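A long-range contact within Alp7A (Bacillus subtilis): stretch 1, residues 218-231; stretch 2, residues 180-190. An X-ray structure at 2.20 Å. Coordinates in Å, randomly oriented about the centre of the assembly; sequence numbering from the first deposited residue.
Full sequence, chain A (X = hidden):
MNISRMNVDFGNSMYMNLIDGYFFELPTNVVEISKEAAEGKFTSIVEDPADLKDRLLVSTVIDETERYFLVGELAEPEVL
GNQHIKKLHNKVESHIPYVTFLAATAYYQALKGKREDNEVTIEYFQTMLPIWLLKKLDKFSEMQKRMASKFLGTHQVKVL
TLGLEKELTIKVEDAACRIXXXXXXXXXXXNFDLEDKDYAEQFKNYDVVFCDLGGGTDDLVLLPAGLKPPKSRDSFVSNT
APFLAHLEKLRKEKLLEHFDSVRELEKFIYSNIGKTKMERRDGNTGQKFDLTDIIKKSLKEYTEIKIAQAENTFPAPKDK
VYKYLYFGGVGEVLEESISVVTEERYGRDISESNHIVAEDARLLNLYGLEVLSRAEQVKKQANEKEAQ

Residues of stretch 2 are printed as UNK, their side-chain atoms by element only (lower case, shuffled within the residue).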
ATOM      1  N   ASP A 218      -5.274  -9.003   7.370  1.00 29.39           N
ATOM      2  CA  ASP A 218      -3.962  -9.457   7.814  1.00 30.01           C
ATOM      3  C   ASP A 218      -3.542 -10.679   6.998  1.00 33.81           C
ATOM      4  O   ASP A 218      -4.158 -11.736   7.093  1.00 42.16           O
ATOM      5  CB  ASP A 218      -3.983  -9.766   9.310  1.00 28.19           C
ATOM      6  CG  ASP A 218      -4.314  -8.542  10.135  1.00 38.09           C
ATOM      7  OD1 ASP A 218      -3.513  -7.583  10.124  1.00 38.29           O
ATOM      8  OD2 ASP A 218      -5.381  -8.524  10.782  1.00 52.25           O
ATOM      9  N   ASP A 219      -2.506 -10.517   6.184  1.00 30.91           N
ATOM     10  CA  ASP A 219      -2.106 -11.558   5.237  1.00 36.95           C
ATOM     11  C   ASP A 219      -0.764 -12.176   5.613  1.00 37.14           C
ATOM     12  O   ASP A 219       0.206 -11.466   5.897  1.00 38.59           O
ATOM     13  CB  ASP A 219      -2.044 -10.991   3.818  1.00 39.84           C
ATOM     14  CG  ASP A 219      -3.262 -10.142   3.473  1.00 45.67           C
ATOM     15  OD1 ASP A 219      -4.285 -10.711   3.051  1.00 51.78           O
ATOM     16  OD2 ASP A 219      -3.195  -8.906   3.637  1.00 45.44           O
ATOM     17  N   LEU A 220      -0.711 -13.501   5.614  1.00 27.94           N
ATOM     18  CA  LEU A 220       0.495 -14.194   6.038  1.00 29.87           C
ATOM     19  C   LEU A 220       1.021 -15.119   4.953  1.00 30.45           C
ATOM     20  O   LEU A 220       0.249 -15.825   4.289  1.00 27.85           O
ATOM     21  CB  LEU A 220       0.228 -14.984   7.322  1.00 34.04           C
ATOM     22  CG  LEU A 220      -0.258 -14.158   8.521  1.00 40.21           C
ATOM     23  CD1 LEU A 220      -1.767 -14.194   8.629  1.00 48.30           C
ATOM     24  CD2 LEU A 220       0.366 -14.669   9.803  1.00 45.40           C
ATOM     25  N   VAL A 221       2.338 -15.099   4.770  1.00 25.06           N
ATOM     26  CA  VAL A 221       3.001 -15.972   3.807  1.00 28.97           C
ATOM     27  C   VAL A 221       4.092 -16.803   4.486  1.00 31.15           C
ATOM     28  O   VAL A 221       4.903 -16.268   5.239  1.00 28.58           O
ATOM     29  CB  VAL A 221       3.633 -15.171   2.668  1.00 31.25           C
ATOM     30  CG1 VAL A 221       3.934 -16.092   1.496  1.00 23.78           C
ATOM     31  CG2 VAL A 221       2.706 -14.054   2.242  1.00 40.39           C
ATOM     32  N   LEU A 222       4.120 -18.106   4.229  1.00 34.67           N
ATOM     33  CA  LEU A 222       5.167 -18.950   4.814  1.00 30.28           C
ATOM     34  C   LEU A 222       6.327 -19.098   3.823  1.00 27.81           C
ATOM     35  O   LEU A 222       6.178 -19.715   2.767  1.00 32.32           O
ATOM     36  CB  LEU A 222       4.601 -20.313   5.227  1.00 30.99           C
ATOM     37  CG  LEU A 222       5.533 -21.298   5.953  1.00 27.80           C
ATOM     38  CD1 LEU A 222       6.079 -20.652   7.213  1.00 26.82           C
ATOM     39  CD2 LEU A 222       4.800 -22.602   6.297  1.00 28.42           C
ATOM     40  N   LEU A 223       7.468 -18.491   4.151  1.00 23.13           N
ATOM     41  CA  LEU A 223       8.652 -18.554   3.294  1.00 25.28           C
ATOM     42  C   LEU A 223       9.678 -19.541   3.834  1.00 32.02           C
ATOM     43  O   LEU A 223      10.195 -19.362   4.939  1.00 31.98           O
ATOM     44  CB  LEU A 223       9.307 -17.175   3.149  1.00 21.79           C
ATOM     45  CG  LEU A 223       8.393 -16.005   2.756  1.00 29.07           C
ATOM     46  CD1 LEU A 223       9.178 -14.715   2.672  1.00 28.88           C
ATOM     47  CD2 LEU A 223       7.681 -16.261   1.450  1.00 24.40           C
ATOM     48  N   PRO A 224       9.988 -20.578   3.047  1.00 37.44           N
ATOM     49  CA  PRO A 224      11.022 -21.545   3.419  1.00 34.15           C
ATOM     50  C   PRO A 224      12.376 -20.861   3.579  1.00 40.22           C
ATOM     51  O   PRO A 224      12.619 -19.839   2.931  1.00 35.14           O
ATOM     52  CB  PRO A 224      11.034 -22.530   2.238  1.00 35.41           C
ATOM     53  CG  PRO A 224       9.711 -22.350   1.567  1.00 40.14           C
ATOM     54  CD  PRO A 224       9.374 -20.893   1.747  1.00 40.77           C
ATOM     55  N   ALA A 225      13.218 -21.436   4.433  1.00 35.23           N
ATOM     56  CA  ALA A 225      14.532 -20.911   4.803  1.00 40.72           C
ATOM     57  C   ALA A 225      15.269 -20.182   3.677  1.00 34.75           C
ATOM     58  O   ALA A 225      15.402 -20.697   2.580  1.00 35.28           O
ATOM     59  CB  ALA A 225      15.407 -22.069   5.334  1.00 37.92           C
ATOM     60  N   GLY A 226      15.759 -18.980   3.963  1.00 33.82           N
ATOM     61  CA  GLY A 226      16.406 -18.177   2.936  1.00 36.94           C
ATOM     62  C   GLY A 226      15.445 -17.298   2.136  1.00 31.66           C
ATOM     63  O   GLY A 226      15.780 -16.846   1.048  1.00 33.99           O
ATOM     64  N   LEU A 227      14.255 -17.065   2.678  1.00 30.60           N
ATOM     65  CA  LEU A 227      13.257 -16.199   2.043  1.00 31.00           C
ATOM     66  C   LEU A 227      12.955 -16.642   0.604  1.00 34.58           C
ATOM     67  O   LEU A 227      12.855 -15.821  -0.315  1.00 32.47           O
ATOM     68  CB  LEU A 227      13.718 -14.735   2.074  1.00 34.33           C
ATOM     69  CG  LEU A 227      14.089 -14.212   3.471  1.00 40.11           C
ATOM     70  CD1 LEU A 227      14.646 -12.799   3.410  1.00 32.81           C
ATOM     71  CD2 LEU A 227      12.901 -14.283   4.445  1.00 27.80           C
ATOM     72  N   LYS A 228      12.799 -17.952   0.440  1.00 32.62           N
ATOM     73  CA  LYS A 228      12.560 -18.578  -0.855  1.00 31.25           C
ATOM     74  C   LYS A 228      11.071 -18.525  -1.170  1.00 37.25           C
ATOM     75  O   LYS A 228      10.275 -18.217  -0.287  1.00 29.95           O
ATOM     76  CB  LYS A 228      13.087 -20.027  -0.841  1.00 33.03           C
ATOM     77  CG  LYS A 228      14.609 -20.103  -0.780  1.00 33.99           C
ATOM     78  CD  LYS A 228      15.125 -21.508  -0.549  1.00 59.20           C
ATOM     79  CE  LYS A 228      16.651 -21.523  -0.487  1.00 57.87           C
ATOM     80  NZ  LYS A 228      17.240 -20.805  -1.658  1.00 54.92           N
ATOM     81  N   PRO A 229      10.684 -18.805  -2.431  1.00 32.79           N
ATOM     82  CA  PRO A 229       9.254 -18.708  -2.737  1.00 33.71           C
ATOM     83  C   PRO A 229       8.423 -19.704  -1.924  1.00 39.11           C
ATOM     84  O   PRO A 229       8.925 -20.763  -1.550  1.00 32.84           O
ATOM     85  CB  PRO A 229       9.185 -19.039  -4.238  1.00 36.50           C
ATOM     86  CG  PRO A 229      10.554 -18.829  -4.758  1.00 36.55           C
ATOM     87  CD  PRO A 229      11.481 -19.151  -3.625  1.00 34.79           C
ATOM     88  N   PRO A 230       7.162 -19.357  -1.644  1.00 35.38           N
ATOM     89  CA  PRO A 230       6.244 -20.264  -0.944  1.00 34.48           C
ATOM     90  C   PRO A 230       6.152 -21.587  -1.682  1.00 37.04           C
ATOM     91  O   PRO A 230       6.239 -21.585  -2.906  1.00 40.54           O
ATOM     92  CB  PRO A 230       4.907 -19.515  -0.976  1.00 31.58           C
ATOM     93  CG  PRO A 230       5.293 -18.070  -1.153  1.00 29.95           C
ATOM     94  CD  PRO A 230       6.526 -18.073  -1.991  1.00 32.43           C
ATOM     95  N   LYS A 231       5.989 -22.689  -0.958  1.00 42.04           N
ATOM     96  CA  LYS A 231       5.970 -24.017  -1.581  1.00 45.99           C
ATOM     97  C   LYS A 231       4.661 -24.293  -2.317  1.00 49.72           C
ATOM     98  O   LYS A 231       4.661 -24.880  -3.399  1.00 54.35           O
ATOM     99  CB  LYS A 231       6.216 -25.106  -0.534  1.00 44.04           C
ATOM    100  CG  LYS A 231       7.606 -25.090   0.095  1.00 47.15           C
ATOM    101  CD  LYS A 231       8.627 -25.811  -0.783  1.00 50.85           C
ATOM    102  CE  LYS A 231      10.027 -25.854  -0.142  1.00 46.82           C
ATOM    103  NZ  LYS A 231      10.183 -26.867   0.960  1.00 43.14           N
ATOM    104  N   UNK A 180       0.795  -9.482  -3.450  1.00 25.13           N
ATOM    105  CA  UNK A 180       0.961  -8.728  -2.198  1.00 30.05           C
ATOM    106  C   UNK A 180       1.455  -9.618  -1.054  1.00 26.01           C
ATOM    107  O   UNK A 180       1.135 -10.811  -1.010  1.00 30.56           O
ATOM    108  c   UNK A 180      -1.825  -6.013  -1.762  1.00 38.08           C
ATOM    109  o   UNK A 180      -2.559  -5.475  -2.613  1.00 45.36           O
ATOM    110  c   UNK A 180      -0.523  -6.645  -2.239  1.00 40.11           C
ATOM    111  o   UNK A 180      -2.115  -6.060  -0.549  1.00 36.18           O
ATOM    112  c   UNK A 180      -0.355  -8.064  -1.768  1.00 28.01           C
ATOM    113  N   UNK A 181       2.230  -9.018  -0.149  1.00 20.50           N
ATOM    114  CA  UNK A 181       2.786  -9.670   1.045  1.00 22.75           C
ATOM    115  C   UNK A 181       3.945 -10.604   0.701  1.00 27.40           C
ATOM    116  O   UNK A 181       5.020 -10.516   1.301  1.00 34.61           O
ATOM    117  c   UNK A 181       1.692 -10.430   1.812  1.00 24.28           C
ATOM    118  o   UNK A 181       0.515  -9.648   1.901  1.00 32.83           O
ATOM    119  N   UNK A 182       3.730 -11.506  -0.251  1.00 25.42           N
ATOM    120  CA  UNK A 182       4.812 -12.368  -0.709  1.00 27.22           C
ATOM    121  C   UNK A 182       5.889 -11.542  -1.386  1.00 25.59           C
ATOM    122  O   UNK A 182       7.071 -11.746  -1.104  1.00 26.03           O
ATOM    123  o   UNK A 182       7.216 -14.437  -3.671  1.00 41.15           O
ATOM    124  c   UNK A 182       5.363 -14.447  -2.159  1.00 28.29           C
ATOM    125  c   UNK A 182       4.296 -13.463  -1.655  1.00 23.69           C
ATOM    126  o   UNK A 182       5.564 -13.075  -4.108  1.00 40.86           O
ATOM    127  c   UNK A 182       6.098 -13.953  -3.399  1.00 37.81           C
ATOM    128  N   UNK A 183       5.502 -10.610  -2.267  1.00 24.66           N
ATOM    129  CA  UNK A 183       6.494  -9.862  -3.060  1.00 17.01           C
ATOM    130  C   UNK A 183       7.414  -8.997  -2.178  1.00 23.81           C
ATOM    131  O   UNK A 183       8.529  -8.646  -2.570  1.00 24.54           O
ATOM    132  c   UNK A 183       6.831  -8.503  -5.193  1.00 16.79           C
ATOM    133  c   UNK A 183       5.158  -7.722  -3.517  1.00 19.97           C
ATOM    134  c   UNK A 183       5.815  -8.946  -4.145  1.00 24.32           C
ATOM    135  N   UNK A 184       6.950  -8.670  -0.979  1.00 23.19           N
ATOM    136  CA  UNK A 184       7.724  -7.852  -0.068  1.00 23.96           C
ATOM    137  C   UNK A 184       9.044  -8.511   0.319  1.00 25.32           C
ATOM    138  O   UNK A 184       9.951  -7.838   0.801  1.00 25.72           O
ATOM    139  c   UNK A 184       6.913  -7.537   1.185  1.00 18.93           C
ATOM    140  N   UNK A 185       9.154  -9.818   0.113  1.00 22.36           N
ATOM    141  CA  UNK A 185      10.367 -10.505   0.524  1.00 25.54           C
ATOM    142  C   UNK A 185      11.533  -9.968  -0.293  1.00 24.76           C
ATOM    143  O   UNK A 185      12.660 -10.022   0.161  1.00 25.58           O
ATOM    144  c   UNK A 185       9.695 -13.989  -1.174  1.00 21.93           C
ATOM    145  c   UNK A 185      10.232 -12.564  -1.044  1.00 25.76           C
ATOM    146  n   UNK A 185      11.699 -15.310  -2.772  1.00 28.04           N
ATOM    147  c   UNK A 185      10.542 -14.944  -3.315  1.00 29.62           C
ATOM    148  n   UNK A 185      10.321 -15.188  -4.601  1.00 25.21           N
ATOM    149  n   UNK A 185       9.594 -14.345  -2.589  1.00 28.58           N
ATOM    150  c   UNK A 185      10.235 -12.039   0.396  1.00 25.25           C
ATOM    151  N   UNK A 186      11.266  -9.401  -1.469  1.00 20.23           N
ATOM    152  CA  UNK A 186      12.367  -8.891  -2.277  1.00 22.70           C
ATOM    153  C   UNK A 186      12.970  -7.624  -1.670  1.00 28.13           C
ATOM    154  O   UNK A 186      14.154  -7.346  -1.880  1.00 25.50           O
ATOM    155  c   UNK A 186      12.238 -12.005  -5.374  1.00 24.13           C
ATOM    156  c   UNK A 186      10.608 -10.619  -4.722  1.00 21.13           C
ATOM    157  c   UNK A 186      11.777  -9.975  -4.411  1.00 27.22           C
ATOM    158  c   UNK A 186      12.991 -13.077  -5.892  1.00 24.18           C
ATOM    159  c   UNK A 186      14.364 -12.982  -5.827  1.00 23.83           C
ATOM    160  c   UNK A 186      14.996 -11.849  -5.261  1.00 25.74           C
ATOM    161  c   UNK A 186      11.922  -8.659  -3.725  1.00 25.09           C
ATOM    162  c   UNK A 186      14.245 -10.788  -4.745  1.00 24.20           C
ATOM    163  n   UNK A 186      10.879 -11.831  -5.304  1.00 21.01           N
ATOM    164  c   UNK A 186      12.843 -10.868  -4.807  1.00 21.89           C
ATOM    165  N   UNK A 187      12.183  -6.887  -0.885  1.00 18.03           N
ATOM    166  CA  UNK A 187      12.704  -5.686  -0.228  1.00 29.85           C
ATOM    167  C   UNK A 187      13.589  -6.060   0.965  1.00 26.21           C
ATOM    168  O   UNK A 187      14.402  -5.265   1.405  1.00 27.44           O
ATOM    169  c   UNK A 187      11.555  -4.759   0.219  1.00 23.09           C
ATOM    170  N   UNK A 188      13.430  -7.281   1.468  1.00 24.41           N
ATOM    171  CA  UNK A 188      14.315  -7.825   2.502  1.00 21.88           C
ATOM    172  C   UNK A 188      15.571  -8.498   1.888  1.00 30.61           C
ATOM    173  O   UNK A 188      16.683  -8.418   2.431  1.00 31.13           O
ATOM    174  c   UNK A 188      13.562  -8.863   3.380  1.00 29.56           C
ATOM    175  c   UNK A 188      12.464  -7.020   4.843  1.00 20.70           C
ATOM    176  c   UNK A 188      14.492  -9.453   4.462  1.00 23.60           C
ATOM    177  c   UNK A 188      12.259  -8.270   3.957  1.00 24.20           C
ATOM    178  N   UNK A 189      15.386  -9.169   0.757  1.00 23.98           N
ATOM    179  CA  UNK A 189      16.462  -9.946   0.147  1.00 29.24           C
ATOM    180  C   UNK A 189      17.514  -9.051  -0.502  1.00 28.64           C
ATOM    181  O   UNK A 189      18.718  -9.291  -0.367  1.00 30.74           O
ATOM    182  c   UNK A 189      14.185 -12.717  -1.461  1.00 22.67           C
ATOM    183  c   UNK A 189      14.876 -11.928  -0.338  1.00 25.06           C
ATOM    184  n   UNK A 189      15.657 -14.761  -1.290  1.00 31.67           N
ATOM    185  c   UNK A 189      15.901 -10.918  -0.894  1.00 25.02           C
ATOM    186  c   UNK A 189      15.138 -13.662  -2.186  1.00 23.32           C
ATOM    187  N   UNK A 190      17.041  -8.029  -1.204  1.00 25.48           N
ATOM    188  CA  UNK A 190      17.888  -7.142  -2.000  1.00 30.19           C
ATOM    189  C   UNK A 190      17.654  -5.661  -1.694  1.00 27.79           C
ATOM    190  O   UNK A 190      16.558  -5.279  -1.265  1.00 21.30           O
ATOM    191  c   UNK A 190      17.769  -8.817  -3.953  1.00 38.30           C
ATOM    192  c   UNK A 190      17.621  -7.378  -3.490  1.00 38.29           C
ATOM    193  c   UNK A 190      19.364 -10.048  -5.441  1.00 48.86           C
ATOM    194  c   UNK A 190      19.208  -9.150  -4.216  1.00 46.19           C
ATOM    195  n   UNK A 190      20.803 -10.170  -5.785  1.00 51.00           N
TER

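Position 180 carries three carbons, the third bearing two oxygens; it makes no contact with stretch 1. It is Glu180. Position 181 has one carbon and one oxygen. The oxygen lies 3.5 Å from CB of Asp219, and CB lies 3.8 Å from CG2 of Val221. One carbon and one hydroxyl make Ser181, whose positive phi (75°) marks a sharp bend before the helical segment.

Position 182 again shows three carbons ending in two oxygens. Its middle carbon is 3.8 Å from CG of Pro230, and its backbone N is 3.7 Å from CG2 of Val221. It is Glu182, and it opens a type I turn that runs to position 185. Position 183 has three carbons, forked at the first, and lies out of reach: Val183. Position 184 has a single carbon, also out of reach: Ala184.

Position 185 has three carbons, a nitrogen, then a carbon carrying two more nitrogens. CB packs 3.7 Å from CD1 of Leu223, and one terminal nitrogen stands 2.8 Å from O of Leu227. Only arginine ends this way: Arg185; NE forms a salt bridge with OE2 of Glu182 at 2.6 Å (N-H...O angle 155°).

Position 186 has one carbon followed by fused five- and six-membered rings holding eight carbons and one nitrogen. It makes no contact and is Trp186. Position 187 has one carbon and is out of reach of stretch 1: Ala187. Position 188 has four carbons, forked at the first with one arm two carbons long; the short arm meets CD1 of Leu227 at 3.5 Å. It is Ile188.

Positions 189 and 190 each have four carbons in a row ending in nitrogen. At 189 the nitrogen is 3.2 Å from O of Leu227, giving Lys189; at 190 the chain is out of reach, giving Lys190, the first residue beyond the helix to leave helical phi/psi.

The contact, burying 508 Å² in all, joins apolar packing to polar anchoring. Asp219, Val221 and Leu223, alternate residues of the strand, direct CB toward stretch 2. Beyond the strand, O of Leu227 accepts hydrogen bonds from NH1 of Arg185 (2.8 Å, 141°) and NZ of Lys189 (3.2 Å), so two cationic side chains, one helical turn apart, converge on one carbonyl. That oxygen sits at the guanidinium edge, near its plane, while N of Pro229 lies over one face. The bond from NE to Glu182 helps hold the guanidinium in place.

Stretch 2 180-190: ESEVARWAIKK
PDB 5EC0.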